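Local structure of chorismate synthase (Campylobacter jejuni, 1SQ1) at residues A[16-24]-A[75-83]; A[34-43]-A[60-68]. The protein probably catalyses the elimination of phosphate from 5-enolpyruvylshikimate-3-phosphate to give chorismate, using reduced FMN as cofactor and working as a homotetramer. All coordinates share one frame; numbering follows the deposited sequence.

Contact 1: residues A[16-24]-A[75-83]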
loop_
_atom_site.group_PDB
_atom_site.type_symbol
_atom_site.label_atom_id
_atom_site.label_comp_id
_atom_site.label_asym_id
_atom_site.label_seq_id
_atom_site.Cartn_x
_atom_site.Cartn_y
_atom_site.Cartn_z
ATOM N N SER A 16 -6.273 -2.896 -26.125
ATOM C CA SER A 16 -7.064 -2.188 -27.126
ATOM C C SER A 16 -7.586 -3.171 -28.173
ATOM O O SER A 16 -7.112 -4.306 -28.264
ATOM C CB SER A 16 -6.215 -1.108 -27.797
ATOM O OG SER A 16 -5.697 -0.210 -26.832
ATOM N N HIS A 17 -8.566 -2.740 -28.958
ATOM C CA HIS A 17 -9.148 -3.603 -29.989
ATOM C C HIS A 17 -9.998 -4.714 -29.357
ATOM O O HIS A 17 -10.650 -5.496 -30.058
ATOM C CB HIS A 17 -8.037 -4.212 -30.857
ATOM C CG HIS A 17 -7.163 -3.190 -31.518
ATOM N ND1 HIS A 17 -6.638 -2.108 -30.841
ATOM C CD2 HIS A 17 -6.707 -3.094 -32.790
ATOM C CE1 HIS A 17 -5.897 -1.391 -31.666
ATOM N NE2 HIS A 17 -5.921 -1.967 -32.855
ATOM N N GLY A 18 -9.979 -4.779 -28.029
ATOM C CA GLY A 18 -10.758 -5.776 -27.316
ATOM C C GLY A 18 -10.501 -7.214 -27.713
ATOM O O GLY A 18 -11.365 -8.073 -27.544
ATOM N N VAL A 19 -9.313 -7.484 -28.241
ATOM C CA VAL A 19 -8.962 -8.841 -28.648
ATOM C C VAL A 19 -9.113 -9.778 -27.448
ATOM O O VAL A 19 -9.623 -10.898 -27.573
ATOM C CB VAL A 19 -7.509 -8.911 -29.185
ATOM C CG1 VAL A 19 -7.151 -10.339 -29.554
ATOM C CG2 VAL A 19 -7.365 -8.005 -30.406
ATOM N N ALA A 20 -8.674 -9.309 -26.282
ATOM C CA ALA A 20 -8.769 -10.094 -25.055
ATOM C C ALA A 20 -8.359 -9.290 -23.817
ATOM O O ALA A 20 -7.661 -8.280 -23.912
ATOM C CB ALA A 20 -7.909 -11.347 -25.180
ATOM N N VAL A 21 -8.816 -9.741 -22.657
ATOM C CA VAL A 21 -8.489 -9.091 -21.399
ATOM C C VAL A 21 -7.567 -10.023 -20.617
ATOM O O VAL A 21 -7.302 -11.148 -21.044
ATOM C CB VAL A 21 -9.752 -8.830 -20.559
ATOM C CG1 VAL A 21 -10.705 -7.936 -21.319
ATOM C CG2 VAL A 21 -10.430 -10.144 -20.218
ATOM N N GLY A 22 -7.079 -9.566 -19.471
ATOM C CA GLY A 22 -6.199 -10.406 -18.679
ATOM C C GLY A 22 -6.106 -9.964 -17.237
ATOM O O GLY A 22 -6.287 -8.783 -16.932
ATOM N N CYS A 23 -5.844 -10.911 -16.340
ATOM C CA CYS A 23 -5.712 -10.577 -14.931
ATOM C C CYS A 23 -4.501 -11.269 -14.318
ATOM O O CYS A 23 -3.926 -12.186 -14.911
ATOM C CB CYS A 23 -6.985 -10.939 -14.156
ATOM S SG CYS A 23 -7.193 -12.651 -13.656
ATOM N N ILE A 24 -4.092 -10.795 -13.146
ATOM C CA ILE A 24 -2.952 -11.355 -12.433
ATOM C C ILE A 24 -3.372 -11.496 -10.979
ATOM O O ILE A 24 -3.848 -10.540 -10.374
ATOM C CB ILE A 24 -1.712 -10.409 -12.509
ATOM C CG1 ILE A 24 -1.360 -10.103 -13.961
ATOM C CG2 ILE A 24 -0.503 -11.062 -11.863
ATOM C CD1 ILE A 24 -0.986 -11.328 -14.770
ATOM N N GLY A 75 2.367 -20.769 -5.913
ATOM C CA GLY A 75 2.518 -19.760 -4.885
ATOM C C GLY A 75 2.996 -18.470 -5.508
ATOM O O GLY A 75 3.183 -17.478 -4.819
ATOM N N HIS A 76 3.200 -18.493 -6.821
ATOM C CA HIS A 76 3.651 -17.312 -7.556
ATOM C C HIS A 76 2.453 -16.691 -8.275
ATOM O O HIS A 76 1.380 -17.309 -8.351
ATOM C CB HIS A 76 4.727 -17.685 -8.592
ATOM C CG HIS A 76 5.987 -18.224 -7.995
ATOM N ND1 HIS A 76 7.215 -18.083 -8.605
ATOM C CD2 HIS A 76 6.214 -18.909 -6.847
ATOM C CE1 HIS A 76 8.146 -18.654 -7.858
ATOM N NE2 HIS A 76 7.561 -19.163 -6.786
ATOM N N PRO A 77 2.620 -15.462 -8.811
ATOM C CA PRO A 77 1.536 -14.778 -9.523
ATOM C C PRO A 77 0.955 -15.646 -10.631
ATOM O O PRO A 77 1.684 -16.179 -11.465
ATOM C CB PRO A 77 2.207 -13.508 -10.046
ATOM C CG PRO A 77 3.652 -13.858 -10.067
ATOM C CD PRO A 77 3.828 -14.625 -8.802
ATOM N N ILE A 78 -0.365 -15.779 -10.628
ATOM C CA ILE A 78 -1.074 -16.599 -11.599
ATOM C C ILE A 78 -1.584 -15.759 -12.757
ATOM O O ILE A 78 -2.658 -15.184 -12.673
ATOM C CB ILE A 78 -2.263 -17.294 -10.911
ATOM C CG1 ILE A 78 -1.739 -18.143 -9.758
ATOM C CG2 ILE A 78 -3.040 -18.136 -11.899
ATOM C CD1 ILE A 78 -2.806 -18.686 -8.877
ATOM N N ALA A 79 -0.826 -15.677 -13.842
ATOM C CA ALA A 79 -1.293 -14.876 -14.965
ATOM C C ALA A 79 -2.346 -15.632 -15.771
ATOM O O ALA A 79 -2.284 -16.853 -15.908
ATOM C CB ALA A 79 -0.127 -14.472 -15.859
ATOM N N ILE A 80 -3.323 -14.895 -16.289
ATOM C CA ILE A 80 -4.399 -15.486 -17.077
ATOM C C ILE A 80 -4.841 -14.533 -18.182
ATOM O O ILE A 80 -4.893 -13.316 -17.989
ATOM C CB ILE A 80 -5.626 -15.836 -16.195
ATOM C CG1 ILE A 80 -5.226 -16.847 -15.107
ATOM C CG2 ILE A 80 -6.738 -16.381 -17.071
ATOM C CD1 ILE A 80 -6.382 -17.375 -14.253
ATOM N N VAL A 81 -5.146 -15.094 -19.346
ATOM C CA VAL A 81 -5.588 -14.298 -20.482
ATOM C C VAL A 81 -6.819 -14.967 -21.071
ATOM O O VAL A 81 -6.828 -16.181 -21.290
ATOM C CB VAL A 81 -4.506 -14.211 -21.582
ATOM C CG1 VAL A 81 -4.886 -13.137 -22.589
ATOM C CG2 VAL A 81 -3.156 -13.908 -20.972
ATOM N N VAL A 82 -7.854 -14.176 -21.327
ATOM C CA VAL A 82 -9.097 -14.694 -21.877
ATOM C C VAL A 82 -9.449 -13.968 -23.163
ATOM O O VAL A 82 -9.362 -12.751 -23.226
ATOM C CB VAL A 82 -10.242 -14.522 -20.871
ATOM C CG1 VAL A 82 -11.530 -15.053 -21.455
ATOM C CG2 VAL A 82 -9.908 -15.252 -19.585
ATOM N N PHE A 83 -9.840 -14.725 -24.187
ATOM C CA PHE A 83 -10.210 -14.152 -25.483
ATOM C C PHE A 83 -11.724 -14.140 -25.698
ATOM O O PHE A 83 -12.207 -14.053 -26.833
ATOM C CB PHE A 83 -9.548 -14.930 -26.628
ATOM C CG PHE A 83 -8.047 -14.857 -26.627
ATOM C CD1 PHE A 83 -7.295 -15.720 -25.829
ATOM C CD2 PHE A 83 -7.385 -13.908 -27.406
ATOM C CE1 PHE A 83 -5.894 -15.640 -25.802
ATOM C CE2 PHE A 83 -5.984 -13.815 -27.389
ATOM C CZ PHE A 83 -5.238 -14.685 -26.584
#
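Val19 meets Phe83 where residues 16-24 come alongside residues 75-83, just ahead of an antiparallel strand pair. The two side chains run side by side and point the same way, with Val19 CG1 4.2 Å from Phe83 CD2. Ala20 then lays its methyl over one face of the same ring, where CD2 is the nearest ring atom. Phe83 CG stands anti to its own carbonyl carbon (chi1 -64°), which swings the ring back alongside the 19-20 backbone.

From Val21 the pairing is regular. Val21 and Val82 form a hydrogen-bonded pair in which Val82 N donates to Val21 O at 3.1 Å, nearly straight at 168°. Val21 O is also touched by Val81 CG1. Gly22 faces Val81 as a non-hydrogen-bonded pair, the two CA atoms 4.3 Å apart, a close spacing that goes with this kind of pair. Cys23 and Ile80 exchange both backbone bonds: Cys23 N reaches Ile80 O at 3.1 Å, and Ile80 N returns to Cys23 O at 3.1 Å. On their face of the sheet Cys23 SG rests against Ile80 CB. Ile24 points to the other face and divides its branches, CD1 meeting Ala79 CB at 3.4 Å while CG2 touches Pro77 CB.

The outer edge of each strand is bonded too, Gly22 and Ile24 to strand 9-13, Ala79 and Val81 to the 63-65 backbone. Helix 128-143 covers the face carrying Val21, Ile80 and Val82, through Val129 and Val137; on the opposite face Phe13 and Gly14 of the second subunit pack on Ile24 and Ala79, placing this antiparallel sheet between its own helix and a neighbouring subunit.

Contact 2: residues A[34-43]-A[60-68]. With SO4 (sulfate ion), chain C.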
loop_
_atom_site.group_PDB
_atom_site.type_symbol
_atom_site.label_atom_id
_atom_site.label_comp_id
_atom_site.label_asym_id
_atom_site.label_seq_id
_atom_site.Cartn_x
_atom_site.Cartn_y
_atom_site.Cartn_z
ATOM N N PHE A 34 -5.729 -26.577 -8.423
ATOM C CA PHE A 34 -6.228 -25.626 -9.399
ATOM C C PHE A 34 -7.235 -26.266 -10.355
ATOM O O PHE A 34 -6.864 -26.973 -11.293
ATOM C CB PHE A 34 -5.056 -25.014 -10.171
ATOM C CG PHE A 34 -5.435 -23.818 -10.997
ATOM C CD1 PHE A 34 -5.823 -23.966 -12.325
ATOM C CD2 PHE A 34 -5.413 -22.539 -10.441
ATOM C CE1 PHE A 34 -6.178 -22.861 -13.091
ATOM C CE2 PHE A 34 -5.768 -21.424 -11.197
ATOM C CZ PHE A 34 -6.150 -21.586 -12.528
ATOM N N ASP A 35 -8.514 -26.011 -10.102
ATOM C CA ASP A 35 -9.594 -26.544 -10.922
ATOM C C ASP A 35 -9.846 -25.620 -12.103
ATOM O O ASP A 35 -10.763 -24.796 -12.063
ATOM C CB ASP A 35 -10.869 -26.669 -10.085
ATOM C CG ASP A 35 -12.032 -27.240 -10.870
ATOM O OD1 ASP A 35 -13.143 -27.321 -10.301
ATOM O OD2 ASP A 35 -11.838 -27.611 -12.048
ATOM N N GLU A 36 -9.039 -25.768 -13.154
ATOM C CA GLU A 36 -9.174 -24.923 -14.334
ATOM C C GLU A 36 -10.517 -25.076 -15.019
ATOM O O GLU A 36 -10.822 -24.353 -15.961
ATOM C CB GLU A 36 -8.056 -25.206 -15.335
ATOM C CG GLU A 36 -7.850 -24.059 -16.317
ATOM C CD GLU A 36 -6.563 -24.183 -17.123
ATOM O OE1 GLU A 36 -5.497 -24.466 -16.521
ATOM O OE2 GLU A 36 -6.611 -23.973 -18.358
ATOM N N GLU A 37 -11.320 -26.017 -14.543
ATOM C CA GLU A 37 -12.637 -26.242 -15.115
ATOM C C GLU A 37 -13.585 -25.258 -14.462
ATOM O O GLU A 37 -14.278 -24.502 -15.140
ATOM C CB GLU A 37 -13.098 -27.677 -14.849
ATOM C CG GLU A 37 -14.380 -28.046 -15.576
ATOM C CD GLU A 37 -14.728 -29.523 -15.475
ATOM O OE1 GLU A 37 -14.930 -30.016 -14.340
ATOM O OE2 GLU A 37 -14.804 -30.185 -16.539
ATOM N N PHE A 38 -13.601 -25.277 -13.133
ATOM C CA PHE A 38 -14.438 -24.378 -12.350
ATOM C C PHE A 38 -14.190 -22.947 -12.802
ATOM O O PHE A 38 -15.077 -22.096 -12.720
ATOM C CB PHE A 38 -14.096 -24.514 -10.872
ATOM C CG PHE A 38 -14.722 -23.469 -10.003
ATOM C CD1 PHE A 38 -14.051 -22.286 -9.724
ATOM C CD2 PHE A 38 -15.993 -23.666 -9.472
ATOM C CE1 PHE A 38 -14.639 -21.317 -8.924
ATOM C CE2 PHE A 38 -16.593 -22.704 -8.669
ATOM C CZ PHE A 38 -15.919 -21.527 -8.395
ATOM N N LEU A 39 -12.973 -22.684 -13.268
ATOM C CA LEU A 39 -12.618 -21.362 -13.753
ATOM C C LEU A 39 -13.330 -21.133 -15.071
ATOM O O LEU A 39 -14.094 -20.182 -15.225
ATOM C CB LEU A 39 -11.111 -21.258 -13.978
ATOM C CG LEU A 39 -10.669 -20.122 -14.902
ATOM C CD1 LEU A 39 -10.832 -18.783 -14.199
ATOM C CD2 LEU A 39 -9.227 -20.338 -15.308
ATOM N N GLN A 40 -13.079 -22.024 -16.021
ATOM C CA GLN A 40 -13.681 -21.904 -17.335
ATOM C C GLN A 40 -15.202 -21.862 -17.275
ATOM O O GLN A 40 -15.833 -21.176 -18.072
ATOM C CB GLN A 40 -13.226 -23.052 -18.227
ATOM C CG GLN A 40 -13.609 -22.865 -19.677
ATOM C CD GLN A 40 -13.023 -21.596 -20.269
ATOM O OE1 GLN A 40 -11.801 -21.440 -20.342
ATOM N NE2 GLN A 40 -13.893 -20.679 -20.691
ATOM N N ASN A 41 -15.795 -22.590 -16.334
ATOM C CA ASN A 41 -17.249 -22.592 -16.214
ATOM C C ASN A 41 -17.785 -21.271 -15.707
ATOM O O ASN A 41 -18.783 -20.764 -16.210
ATOM C CB ASN A 41 -17.728 -23.702 -15.280
ATOM C CG ASN A 41 -17.614 -25.066 -15.902
ATOM O OD1 ASN A 41 -17.910 -25.245 -17.085
ATOM N ND2 ASN A 41 -17.198 -26.047 -15.108
ATOM N N GLU A 42 -17.124 -20.716 -14.702
ATOM C CA GLU A 42 -17.570 -19.461 -14.134
ATOM C C GLU A 42 -17.561 -18.395 -15.211
ATOM O O GLU A 42 -18.488 -17.590 -15.303
ATOM C CB GLU A 42 -16.666 -19.045 -12.978
ATOM C CG GLU A 42 -17.387 -18.231 -11.925
ATOM C CD GLU A 42 -18.411 -19.053 -11.152
ATOM O OE1 GLU A 42 -19.147 -18.474 -10.329
ATOM O OE2 GLU A 42 -18.478 -20.282 -11.357
ATOM N N LEU A 43 -16.521 -18.390 -16.037
ATOM C CA LEU A 43 -16.440 -17.398 -17.102
ATOM C C LEU A 43 -17.632 -17.518 -18.056
ATOM O O LEU A 43 -18.060 -16.523 -18.650
ATOM C CB LEU A 43 -15.120 -17.535 -17.877
ATOM C CG LEU A 43 -13.880 -16.892 -17.253
ATOM C CD1 LEU A 43 -12.672 -17.156 -18.122
ATOM C CD2 LEU A 43 -14.099 -15.396 -17.107
ATOM N N ASP A 60 -13.592 -16.945 -25.915
ATOM C CA ASP A 60 -13.721 -16.495 -24.530
ATOM C C ASP A 60 -13.199 -17.562 -23.561
ATOM O O ASP A 60 -13.692 -17.693 -22.438
ATOM C CB ASP A 60 -15.192 -16.164 -24.222
ATOM C CG ASP A 60 -15.345 -15.209 -23.049
ATOM O OD1 ASP A 60 -14.936 -15.569 -21.925
ATOM O OD2 ASP A 60 -15.869 -14.091 -23.253
ATOM N N LYS A 61 -12.202 -18.324 -24.002
ATOM C CA LYS A 61 -11.615 -19.368 -23.167
ATOM C C LYS A 61 -10.425 -18.808 -22.395
ATOM O O LYS A 61 -9.616 -18.055 -22.948
ATOM C CB LYS A 61 -11.163 -20.554 -24.023
ATOM C CG LYS A 61 -10.451 -21.654 -23.237
ATOM C CD LYS A 61 -10.180 -22.880 -24.097
ATOM C CE LYS A 61 -11.486 -23.463 -24.643
ATOM N NZ LYS A 61 -12.462 -23.832 -23.562
ATOM N N ALA A 62 -10.333 -19.181 -21.118
ATOM C CA ALA A 62 -9.260 -18.729 -20.230
ATOM C C ALA A 62 -7.985 -19.542 -20.395
ATOM O O ALA A 62 -8.021 -20.771 -20.392
ATOM C CB ALA A 62 -9.729 -18.796 -18.771
ATOM N N GLN A 63 -6.857 -18.855 -20.530
ATOM C CA GLN A 63 -5.577 -19.532 -20.684
ATOM C C GLN A 63 -4.607 -19.193 -19.542
ATOM O O GLN A 63 -3.952 -18.149 -19.548
ATOM C CB GLN A 63 -4.944 -19.168 -22.028
ATOM C CG GLN A 63 -3.799 -20.092 -22.413
ATOM C CD GLN A 63 -3.154 -19.733 -23.748
ATOM O OE1 GLN A 63 -3.832 -19.649 -24.775
ATOM N NE2 GLN A 63 -1.834 -19.530 -23.738
ATOM N N VAL A 64 -4.532 -20.081 -18.558
ATOM C CA VAL A 64 -3.646 -19.883 -17.424
ATOM C C VAL A 64 -2.199 -19.794 -17.891
ATOM O O VAL A 64 -1.658 -20.764 -18.418
ATOM C CB VAL A 64 -3.751 -21.044 -16.440
ATOM C CG1 VAL A 64 -2.853 -20.785 -15.243
ATOM C CG2 VAL A 64 -5.185 -21.229 -16.022
ATOM N N LEU A 65 -1.570 -18.642 -17.682
ATOM C CA LEU A 65 -0.187 -18.452 -18.099
ATOM C C LEU A 65 0.891 -18.872 -17.097
ATOM O O LEU A 65 2.002 -19.215 -17.499
ATOM C CB LEU A 65 0.048 -16.993 -18.483
ATOM C CG LEU A 65 -0.795 -16.441 -19.628
ATOM C CD1 LEU A 65 -0.210 -15.100 -20.055
ATOM C CD2 LEU A 65 -0.793 -17.414 -20.806
ATOM N N SER A 66 0.581 -18.851 -15.804
ATOM C CA SER A 66 1.579 -19.203 -14.794
ATOM C C SER A 66 0.988 -19.356 -13.403
ATOM O O SER A 66 -0.230 -19.357 -13.227
ATOM C CB SER A 66 2.648 -18.118 -14.731
ATOM O OG SER A 66 2.070 -16.880 -14.354
ATOM N N GLY A 67 1.869 -19.473 -12.416
ATOM C CA GLY A 67 1.437 -19.610 -11.040
ATOM C C GLY A 67 0.956 -21.003 -10.697
ATOM O O GLY A 67 0.676 -21.305 -9.532
ATOM N N VAL A 68 0.846 -21.851 -11.713
ATOM C CA VAL A 68 0.404 -23.225 -11.517
ATOM C C VAL A 68 1.273 -24.201 -12.296
ATOM O O VAL A 68 1.761 -23.892 -13.386
ATOM C CB VAL A 68 -1.049 -23.424 -11.963
ATOM C CG1 VAL A 68 -1.981 -22.652 -11.054
ATOM C CG2 VAL A 68 -1.206 -22.978 -13.399
HETATM S S SO4 C . 5.306 -20.729 -12.447
HETATM O O1 SO4 C . 4.084 -21.130 -13.190
HETATM O O2 SO4 C . 6.221 -21.902 -12.361
HETATM O O3 SO4 C . 5.974 -19.611 -13.173
HETATM O O4 SO4 C . 4.936 -20.288 -11.072
#
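Gln40 OE1 accepts the backbone N-H of Ala62 at 2.8 Å, in the carbonyl plane and on a lone pair, and so ties helix 36-45 to strand 62-64 at the margin of an antiparallel sheet. The axis of residues 36-43 passes 9.4 Å from that of residues 62-64, the two running at 150°. Gln40 reaches across because its chain bends at chi2 (59°). Its NE2 makes a second, weak bond to Asp60 O at 3.5 Å, so both ends of the amide are engaged by the backbone and its rotation is probably fixed. The side chains of Lys61 and Gln40 cross at about a right angle, bringing Lys61 CG to OE1. The Asp60 side chain lies about 4 Å from that of Arg46, predicted to bind NADP(+).

Next to these bonds the Ala62 methyl is packed by Leu43 CD1 at 3.4 Å and by Leu39 CD2, both leucines also reaching helix 128-143. Asp35 is the N-cap residue of helix 36-45: its OD2 takes the N-H of Phe38 from above the carboxylate plane, at 3.1 Å. Glu36, on the exposed side, stretches its extended chain over Val64, with the carboxylate against Val64 CG2. Beyond it, a sulfate ion, probably from the crystallisation liquor, takes a weak bond from Gly67 N and is also held by Ser124 N of the second subunit.

The Phe34 ring touches both valines, on two different sides. Val64 CG2 approaches its CE1 obliquely at 3.5 Å, while Val68 CG1 sits over one ring face in a CH-pi contact, 3.9 Å from the centroid.

How the contacts relate
Contact 1 lies mostly in the buried middle of the five-stranded sheet, whereas contact 2 is partly buried and lies at its margin, where strand 62-64 is outermost within the chain. They share that sheet: strands 78-82 and 62-64 are neighbours, joined by probable hydrogen bonds from Leu65 N to Ala79 O (2.6 Å) and from Gln63 N to Val81 O (2.8 Å). Strand 21-26 leads along the chain to helix 36-45, so contact 2 falls within the excursion that contact 1 brings together. Backbone pairing dominates the first; a side-chain amide, leucine and valine methyls and an aromatic ring make the second. Both border the second subunit.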